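Local coordinates for putative silent information regulator 2,Putative silent information regulator 2 (Leishmania infantum, PDB 5OL0), which probably acts as an NAD-dependent protein deacetylase of the sirtuin family, removing acetyl groups from lysine side chains and regulating gene expression, at residues A42-R54 / E94-H108. Residues are numbered along the deposited sequence; the frame is centred on the assembly and turned at random.
Sequences AGASVAAGIPDFR and ELNLWPGHFQPTAVH
The loop 42-54, which carries most of the sirtuin Gly-Ala-Gly-Ala-Ser signature and the Gly-Ile-Pro-Asp-Phe-Arg run after it, follows the first strand of the Rossmann-type sheet, borders the NAD pocket and packs on the linker between helices 85-95 and 106-116 and the helix ends that flank it, with Ser45 facing His108 and Ile50 facing Phe102. His108 NE2 donates to Ser45 OG at 3.1 Å, the oxygen lying 6° from the imidazole plane. With chi1 at -64°, OG sits beside its own backbone N, where it also bonds Asp129, a probable NAD ligand. Thr105 caps helix 106-116 through a weak bond from Val107 N to OG1. Its methyl CG2 comes within 3.6 Å of Ala48 N and packs on the CB atoms of Ala47 and Ala48. Next to Thr105, a water bridges the two segments, donating to Ala48 O (2.8 Å) and accepting from Gln103 N (2.9 Å). Beyond it, the Phe102 ring is sandwiched between His101 CD2 on one face and Ile50 CG1 on the other. Pro51 continues the apolar row, its CD 3.7 Å from Phe102 CZ, while Leu95 CD2 lies 3.8 Å from Pro51 O. The Ile50 contact is a CH-pi interaction: CG1 stands 3.6 Å from the Phe102 ring centroid, only 7° off the normal.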
ATOM      1  N   ALA A  42       1.377  -4.715   1.571  1.00 30.54           N
ATOM      2  CA  ALA A  42       1.805  -5.846   0.750  1.00 30.00           C
ATOM      3  C   ALA A  42       0.801  -7.021   0.824  1.00 29.58           C
ATOM      4  O   ALA A  42       0.606  -7.731  -0.161  1.00 29.63           O
ATOM      5  CB  ALA A  42       3.176  -6.319   1.176  1.00 28.77           C
ATOM      6  N   GLY A  43       0.166  -7.187   1.972  1.00 29.05           N
ATOM      7  CA  GLY A  43      -0.857  -8.242   2.139  1.00 28.84           C
ATOM      8  C   GLY A  43      -2.006  -8.210   1.139  1.00 29.58           C
ATOM      9  O   GLY A  43      -2.494  -9.265   0.793  1.00 29.23           O
ATOM     10  N   ALA A  44      -2.392  -7.017   0.653  1.00 25.13           N
ATOM     11  CA  ALA A  44      -3.467  -6.795  -0.322  1.00 30.32           C
ATOM     12  C   ALA A  44      -3.169  -7.296  -1.709  1.00 29.52           C
ATOM     13  O   ALA A  44      -4.069  -7.488  -2.519  1.00 33.42           O
ATOM     14  CB  ALA A  44      -3.763  -5.293  -0.415  1.00 30.01           C
ATOM     15  N   SER A  45      -1.892  -7.431  -2.025  1.00 28.24           N
ATOM     16  CA  SER A  45      -1.522  -7.764  -3.392  1.00 30.97           C
ATOM     17  C   SER A  45      -0.929  -9.173  -3.596  1.00 34.43           C
ATOM     18  O   SER A  45      -0.711  -9.571  -4.756  1.00 33.05           O
ATOM     19  CB  SER A  45      -0.566  -6.718  -3.887  1.00 29.60           C
ATOM     20  OG  SER A  45      -1.273  -5.499  -3.918  1.00 33.63           O
ATOM     21  N   VAL A  46      -0.738  -9.919  -2.505  1.00 28.71           N
ATOM     22  CA  VAL A  46      -0.400 -11.363  -2.579  1.00 33.78           C
ATOM     23  C   VAL A  46      -1.284 -12.106  -3.543  1.00 35.22           C
ATOM     24  O   VAL A  46      -0.792 -12.827  -4.426  1.00 34.90           O
ATOM     25  CB  VAL A  46      -0.565 -12.041  -1.191  1.00 39.83           C
ATOM     26  CG1 VAL A  46      -0.309 -13.573  -1.241  1.00 43.23           C
ATOM     27  CG2 VAL A  46       0.355 -11.376  -0.203  1.00 38.86           C
ATOM     28  N   ALA A  47      -2.597 -11.914  -3.428  1.00 33.31           N
ATOM     29  CA  ALA A  47      -3.526 -12.582  -4.337  1.00 34.17           C
ATOM     30  C   ALA A  47      -3.314 -12.177  -5.825  1.00 32.39           C
ATOM     31  O   ALA A  47      -3.731 -12.867  -6.694  1.00 30.75           O
ATOM     32  CB  ALA A  47      -4.981 -12.361  -3.927  1.00 36.17           C
ATOM     33  N   ALA A  48      -2.613 -11.109  -6.129  1.00 36.17           N
ATOM     34  CA  ALA A  48      -2.322 -10.821  -7.511  1.00 34.85           C
ATOM     35  C   ALA A  48      -1.152 -11.636  -8.058  1.00 37.20           C
ATOM     36  O   ALA A  48      -0.915 -11.603  -9.266  1.00 33.22           O
ATOM     37  CB  ALA A  48      -2.076  -9.359  -7.724  1.00 33.59           C
ATOM     38  N   GLY A  49      -0.421 -12.316  -7.182  1.00 35.49           N
ATOM     39  CA  GLY A  49       0.744 -13.128  -7.588  1.00 34.05           C
ATOM     40  C   GLY A  49       2.000 -12.354  -7.405  1.00 32.78           C
ATOM     41  O   GLY A  49       2.975 -12.666  -8.008  1.00 37.48           O
ATOM     42  N   ILE A  50       2.031 -11.334  -6.567  1.00 36.35           N
ATOM     43  CA  ILE A  50       3.277 -10.565  -6.445  1.00 41.08           C
ATOM     44  C   ILE A  50       4.301 -11.417  -5.676  1.00 49.03           C
ATOM     45  O   ILE A  50       3.932 -11.988  -4.676  1.00 45.94           O
ATOM     46  CB  ILE A  50       2.978  -9.190  -5.889  1.00 41.84           C
ATOM     47  CG1 ILE A  50       2.158  -8.482  -6.995  1.00 42.53           C
ATOM     48  CG2 ILE A  50       4.265  -8.425  -5.545  1.00 40.95           C
ATOM     49  CD1 ILE A  50       1.827  -7.054  -6.720  1.00 46.78           C
ATOM     50  N   PRO A  51       5.535 -11.603  -6.235  1.00 58.67           N
ATOM     51  CA  PRO A  51       6.647 -12.317  -5.554  1.00 58.82           C
ATOM     52  C   PRO A  51       6.991 -11.729  -4.174  1.00 59.83           C
ATOM     53  O   PRO A  51       7.448 -10.572  -4.106  1.00 60.41           O
ATOM     54  CB  PRO A  51       7.856 -12.115  -6.519  1.00 59.59           C
ATOM     55  CG  PRO A  51       7.272 -11.823  -7.862  1.00 61.60           C
ATOM     56  CD  PRO A  51       5.934 -11.172  -7.609  1.00 61.33           C
ATOM     57  N   ASP A  52       6.737 -12.497  -3.104  1.00 60.17           N
ATOM     58  CA  ASP A  52       7.231 -12.166  -1.743  1.00 58.79           C
ATOM     59  C   ASP A  52       8.767 -12.306  -1.597  1.00 55.32           C
ATOM     60  O   ASP A  52       9.306 -13.420  -1.739  1.00 48.22           O
ATOM     61  CB  ASP A  52       6.568 -13.050  -0.690  1.00 56.86           C
ATOM     62  CG  ASP A  52       6.679 -12.479   0.707  1.00 58.94           C
ATOM     63  OD1 ASP A  52       7.709 -11.861   1.077  1.00 54.21           O
ATOM     64  OD2 ASP A  52       5.704 -12.638   1.449  1.00 52.09           O
ATOM     65  N   PHE A  53       9.431 -11.186  -1.270  1.00 54.10           N
ATOM     66  CA  PHE A  53      10.878 -11.137  -0.965  1.00 61.44           C
ATOM     67  C   PHE A  53      11.313 -12.303  -0.087  1.00 51.08           C
ATOM     68  O   PHE A  53      12.412 -12.840  -0.241  1.00 46.06           O
ATOM     69  CB  PHE A  53      11.293  -9.900  -0.091  1.00 74.07           C
ATOM     70  CG  PHE A  53      10.897  -8.551  -0.615  1.00 89.97           C
ATOM     71  CD1 PHE A  53      11.321  -8.106  -1.872  1.00 94.32           C
ATOM     72  CD2 PHE A  53      10.157  -7.678   0.201  1.00 94.73           C
ATOM     73  CE1 PHE A  53      10.955  -6.843  -2.327  1.00101.10           C
ATOM     74  CE2 PHE A  53       9.793  -6.413  -0.252  1.00101.28           C
ATOM     75  CZ  PHE A  53      10.185  -5.998  -1.517  1.00102.09           C
ATOM     76  N   ARG A  54      10.467 -12.579   0.910  1.00 49.29           N
ATOM     77  CA  ARG A  54      10.817 -13.382   2.073  1.00 47.93           C
ATOM     78  C   ARG A  54      10.589 -14.863   1.884  1.00 47.91           C
ATOM     79  O   ARG A  54      10.985 -15.655   2.762  1.00 45.91           O
ATOM     80  CB  ARG A  54      10.038 -12.902   3.307  1.00 49.29           C
ATOM     81  CG  ARG A  54      10.417 -11.517   3.867  1.00 53.76           C
ATOM     82  CD  ARG A  54       9.409 -11.083   4.936  1.00 57.72           C
ATOM     83  NE  ARG A  54       8.026 -11.254   4.445  1.00 63.44           N
ATOM     84  CZ  ARG A  54       6.911 -11.203   5.191  1.00 65.03           C
ATOM     85  NH1 ARG A  54       5.719 -11.390   4.610  1.00 62.16           N
ATOM     86  NH2 ARG A  54       6.970 -10.976   6.502  1.00 62.36           N
ATOM     87  N   GLU A  94      13.128  -8.935 -11.687  1.00 37.54           N
ATOM     88  CA  GLU A  94      12.356 -10.079 -11.219  1.00 45.49           C
ATOM     89  C   GLU A  94      10.964  -9.804 -10.653  1.00 41.47           C
ATOM     90  O   GLU A  94      10.111 -10.664 -10.708  1.00 43.08           O
ATOM     91  CB  GLU A  94      13.211 -10.881 -10.223  1.00 51.67           C
ATOM     92  CG  GLU A  94      14.484 -11.381 -10.898  1.00 60.19           C
ATOM     93  CD  GLU A  94      15.187 -12.441 -10.094  1.00 74.30           C
ATOM     94  OE1 GLU A  94      15.603 -12.143  -8.945  1.00 82.89           O
ATOM     95  OE2 GLU A  94      15.320 -13.572 -10.622  1.00 87.80           O
ATOM     96  N   LEU A  95      10.718  -8.607 -10.145  1.00 39.80           N
ATOM     97  CA  LEU A  95       9.443  -8.312  -9.506  1.00 40.45           C
ATOM     98  C   LEU A  95       8.313  -8.077 -10.466  1.00 37.44           C
ATOM     99  O   LEU A  95       7.182  -8.244 -10.069  1.00 35.76           O
ATOM    100  CB  LEU A  95       9.572  -7.124  -8.600  1.00 46.24           C
ATOM    101  CG  LEU A  95      10.311  -7.405  -7.288  1.00 48.85           C
ATOM    102  CD1 LEU A  95      10.826  -6.085  -6.761  1.00 57.30           C
ATOM    103  CD2 LEU A  95       9.418  -8.061  -6.255  1.00 51.45           C
ATOM    104  N   ASN A  96       8.618  -7.635 -11.697  1.00 38.00           N
ATOM    105  CA  ASN A  96       7.610  -7.458 -12.755  1.00 40.44           C
ATOM    106  C   ASN A  96       6.546  -6.421 -12.408  1.00 34.12           C
ATOM    107  O   ASN A  96       5.392  -6.610 -12.692  1.00 36.44           O
ATOM    108  CB  ASN A  96       6.964  -8.831 -13.107  1.00 42.65           C
ATOM    109  CG  ASN A  96       7.661  -9.494 -14.251  1.00 49.95           C
ATOM    110  OD1 ASN A  96       8.045  -8.826 -15.211  1.00 49.02           O
ATOM    111  ND2 ASN A  96       7.848 -10.812 -14.155  1.00 51.65           N
ATOM    112  N   LEU A  97       6.957  -5.343 -11.742  1.00 34.89           N
ATOM    113  CA  LEU A  97       6.018  -4.354 -11.230  1.00 36.00           C
ATOM    114  C   LEU A  97       5.642  -3.287 -12.246  1.00 38.57           C
ATOM    115  O   LEU A  97       4.930  -2.359 -11.901  1.00 31.60           O
ATOM    116  CB  LEU A  97       6.597  -3.680  -9.970  1.00 36.19           C
ATOM    117  CG  LEU A  97       6.692  -4.696  -8.826  1.00 34.94           C
ATOM    118  CD1 LEU A  97       7.403  -4.103  -7.617  1.00 41.42           C
ATOM    119  CD2 LEU A  97       5.350  -5.207  -8.425  1.00 35.03           C
ATOM    120  N   TRP A  98       6.139  -3.418 -13.477  1.00 36.96           N
ATOM    121  CA  TRP A  98       5.854  -2.471 -14.569  1.00 40.31           C
ATOM    122  C   TRP A  98       4.368  -2.524 -14.776  1.00 33.09           C
ATOM    123  O   TRP A  98       3.814  -3.624 -14.780  1.00 37.17           O
ATOM    124  CB  TRP A  98       6.556  -2.910 -15.890  1.00 38.36           C
ATOM    125  CG  TRP A  98       7.965  -3.271 -15.661  1.00 37.53           C
ATOM    126  CD1 TRP A  98       8.470  -4.538 -15.592  1.00 34.30           C
ATOM    127  CD2 TRP A  98       9.059  -2.382 -15.331  1.00 36.61           C
ATOM    128  NE1 TRP A  98       9.789  -4.493 -15.347  1.00 33.95           N
ATOM    129  CE2 TRP A  98      10.182  -3.200 -15.111  1.00 38.32           C
ATOM    130  CE3 TRP A  98       9.192  -0.990 -15.233  1.00 36.11           C
ATOM    131  CZ2 TRP A  98      11.462  -2.681 -14.820  1.00 38.98           C
ATOM    132  CZ3 TRP A  98      10.455  -0.453 -14.936  1.00 36.00           C
ATOM    133  CH2 TRP A  98      11.576  -1.307 -14.722  1.00 39.01           C
ATOM    134  N   PRO A  99       3.699  -1.357 -14.919  1.00 35.52           N
ATOM    135  CA  PRO A  99       2.225  -1.424 -15.064  1.00 34.29           C
ATOM    136  C   PRO A  99       1.783  -2.217 -16.283  1.00 36.09           C
ATOM    137  O   PRO A  99       2.408  -2.145 -17.355  1.00 36.95           O
ATOM    138  CB  PRO A  99       1.795   0.063 -15.209  1.00 36.20           C
ATOM    139  CG  PRO A  99       3.046   0.814 -15.511  1.00 38.58           C
ATOM    140  CD  PRO A  99       4.152   0.049 -14.829  1.00 37.04           C
ATOM    141  N   GLY A 100       0.749  -3.010 -16.076  1.00 33.56           N
ATOM    142  CA  GLY A 100       0.117  -3.753 -17.116  1.00 36.21           C
ATOM    143  C   GLY A 100       0.373  -5.241 -16.990  1.00 36.72           C
ATOM    144  O   GLY A 100      -0.205  -6.002 -17.786  1.00 38.38           O
ATOM    145  N   HIS A 101       1.254  -5.669 -16.085  1.00 31.03           N
ATOM    146  CA  HIS A 101       1.396  -7.140 -15.812  1.00 32.62           C
ATOM    147  C   HIS A 101       0.422  -7.693 -14.743  1.00 31.92           C
ATOM    148  O   HIS A 101      -0.495  -8.452 -15.038  1.00 32.47           O
ATOM    149  CB  HIS A 101       2.838  -7.497 -15.448  1.00 33.23           C
ATOM    150  CG  HIS A 101       3.026  -8.933 -15.097  1.00 37.68           C
ATOM    151  ND1 HIS A 101       2.868  -9.953 -16.013  1.00 42.74           N
ATOM    152  CD2 HIS A 101       3.308  -9.533 -13.914  1.00 38.92           C
ATOM    153  CE1 HIS A 101       3.084 -11.119 -15.418  1.00 38.42           C
ATOM    154  NE2 HIS A 101       3.337 -10.888 -14.142  1.00 36.84           N
ATOM    155  N   PHE A 102       0.605  -7.310 -13.497  1.00 29.72           N
ATOM    156  CA  PHE A 102      -0.317  -7.767 -12.484  1.00 31.30           C
ATOM    157  C   PHE A 102      -1.686  -7.069 -12.648  1.00 33.54           C
ATOM    158  O   PHE A 102      -1.819  -5.960 -13.207  1.00 33.80           O
ATOM    159  CB  PHE A 102       0.275  -7.510 -11.078  1.00 32.74           C
ATOM    160  CG  PHE A 102       1.505  -8.298 -10.796  1.00 30.63           C
ATOM    161  CD1 PHE A 102       1.449  -9.675 -10.763  1.00 35.10           C
ATOM    162  CD2 PHE A 102       2.697  -7.689 -10.605  1.00 32.12           C
ATOM    163  CE1 PHE A 102       2.549 -10.414 -10.484  1.00 34.32           C
ATOM    164  CE2 PHE A 102       3.836  -8.433 -10.382  1.00 34.47           C
ATOM    165  CZ  PHE A 102       3.760  -9.788 -10.288  1.00 35.57           C
ATOM    166  N   GLN A 103      -2.703  -7.728 -12.145  1.00 33.24           N
ATOM    167  CA  GLN A 103      -4.046  -7.181 -12.190  1.00 36.46           C
ATOM    168  C   GLN A 103      -4.612  -6.934 -10.775  1.00 31.82           C
ATOM    169  O   GLN A 103      -4.268  -7.628  -9.851  1.00 30.14           O
ATOM    170  CB  GLN A 103      -4.954  -8.208 -12.849  1.00 40.84           C
ATOM    171  CG  GLN A 103      -4.578  -8.663 -14.254  1.00 45.51           C
ATOM    172  CD  GLN A 103      -5.543  -9.763 -14.697  1.00 58.77           C
ATOM    173  OE1 GLN A 103      -6.425  -9.510 -15.495  1.00 71.78           O
ATOM    174  NE2 GLN A 103      -5.429 -10.969 -14.111  1.00 63.75           N
ATOM    175  N   PRO A 104      -5.560  -6.026 -10.653  1.00 31.76           N
ATOM    176  CA  PRO A 104      -6.112  -5.745  -9.336  1.00 31.82           C
ATOM    177  C   PRO A 104      -6.834  -6.892  -8.716  1.00 29.38           C
ATOM    178  O   PRO A 104      -7.438  -7.673  -9.409  1.00 30.19           O
ATOM    179  CB  PRO A 104      -7.108  -4.610  -9.578  1.00 32.26           C
ATOM    180  CG  PRO A 104      -6.836  -4.097 -10.930  1.00 34.33           C
ATOM    181  CD  PRO A 104      -6.045  -5.094 -11.690  1.00 31.99           C
ATOM    182  N   THR A 105      -6.783  -6.932  -7.396  1.00 28.54           N
ATOM    183  CA  THR A 105      -7.450  -7.914  -6.560  1.00 28.69           C
ATOM    184  C   THR A 105      -8.848  -7.416  -6.133  1.00 28.11           C
ATOM    185  O   THR A 105      -9.241  -6.279  -6.415  1.00 28.31           O
ATOM    186  CB  THR A 105      -6.642  -8.277  -5.302  1.00 27.67           C
ATOM    187  OG1 THR A 105      -6.729  -7.226  -4.326  1.00 29.30           O
ATOM    188  CG2 THR A 105      -5.170  -8.642  -5.613  1.00 28.21           C
ATOM    189  N   ALA A 106      -9.579  -8.286  -5.451  1.00 27.55           N
ATOM    190  CA  ALA A 106     -10.844  -7.940  -4.833  1.00 29.27           C
ATOM    191  C   ALA A 106     -10.713  -6.727  -3.886  1.00 30.36           C
ATOM    192  O   ALA A 106     -11.527  -5.815  -3.932  1.00 31.57           O
ATOM    193  CB  ALA A 106     -11.397  -9.154  -4.097  1.00 30.71           C
ATOM    194  N   VAL A 107      -9.647  -6.657  -3.096  1.00 27.23           N
ATOM    195  CA  VAL A 107      -9.434  -5.469  -2.249  1.00 26.20           C
ATOM    196  C   VAL A 107      -9.387  -4.190  -3.120  1.00 26.27           C
ATOM    197  O   VAL A 107     -10.005  -3.177  -2.796  1.00 25.54           O
ATOM    198  CB  VAL A 107      -8.112  -5.617  -1.454  1.00 28.54           C
ATOM    199  CG1 VAL A 107      -7.655  -4.290  -0.877  1.00 27.77           C
ATOM    200  CG2 VAL A 107      -8.246  -6.654  -0.333  1.00 28.42           C
ATOM    201  N   HIS A 108      -8.586  -4.227  -4.173  1.00 26.71           N
ATOM    202  CA  HIS A 108      -8.409  -3.067  -5.032  1.00 26.80           C
ATOM    203  C   HIS A 108      -9.725  -2.559  -5.709  1.00 26.40           C
ATOM    204  O   HIS A 108     -10.046  -1.311  -5.790  1.00 24.49           O
ATOM    205  CB  HIS A 108      -7.304  -3.335  -6.069  1.00 30.89           C
ATOM    206  CG  HIS A 108      -5.962  -3.682  -5.483  1.00 29.09           C
ATOM    207  ND1 HIS A 108      -5.087  -2.727  -5.011  1.00 34.69           N
ATOM    208  CD2 HIS A 108      -5.335  -4.869  -5.311  1.00 29.04           C
ATOM    209  CE1 HIS A 108      -3.993  -3.318  -4.565  1.00 29.49           C
ATOM    210  NE2 HIS A 108      -4.111  -4.611  -4.745  1.00 29.68           N
TER
HETATM  211  O   HOH W   1      -2.213 -10.465 -11.413  1.00 31.01           O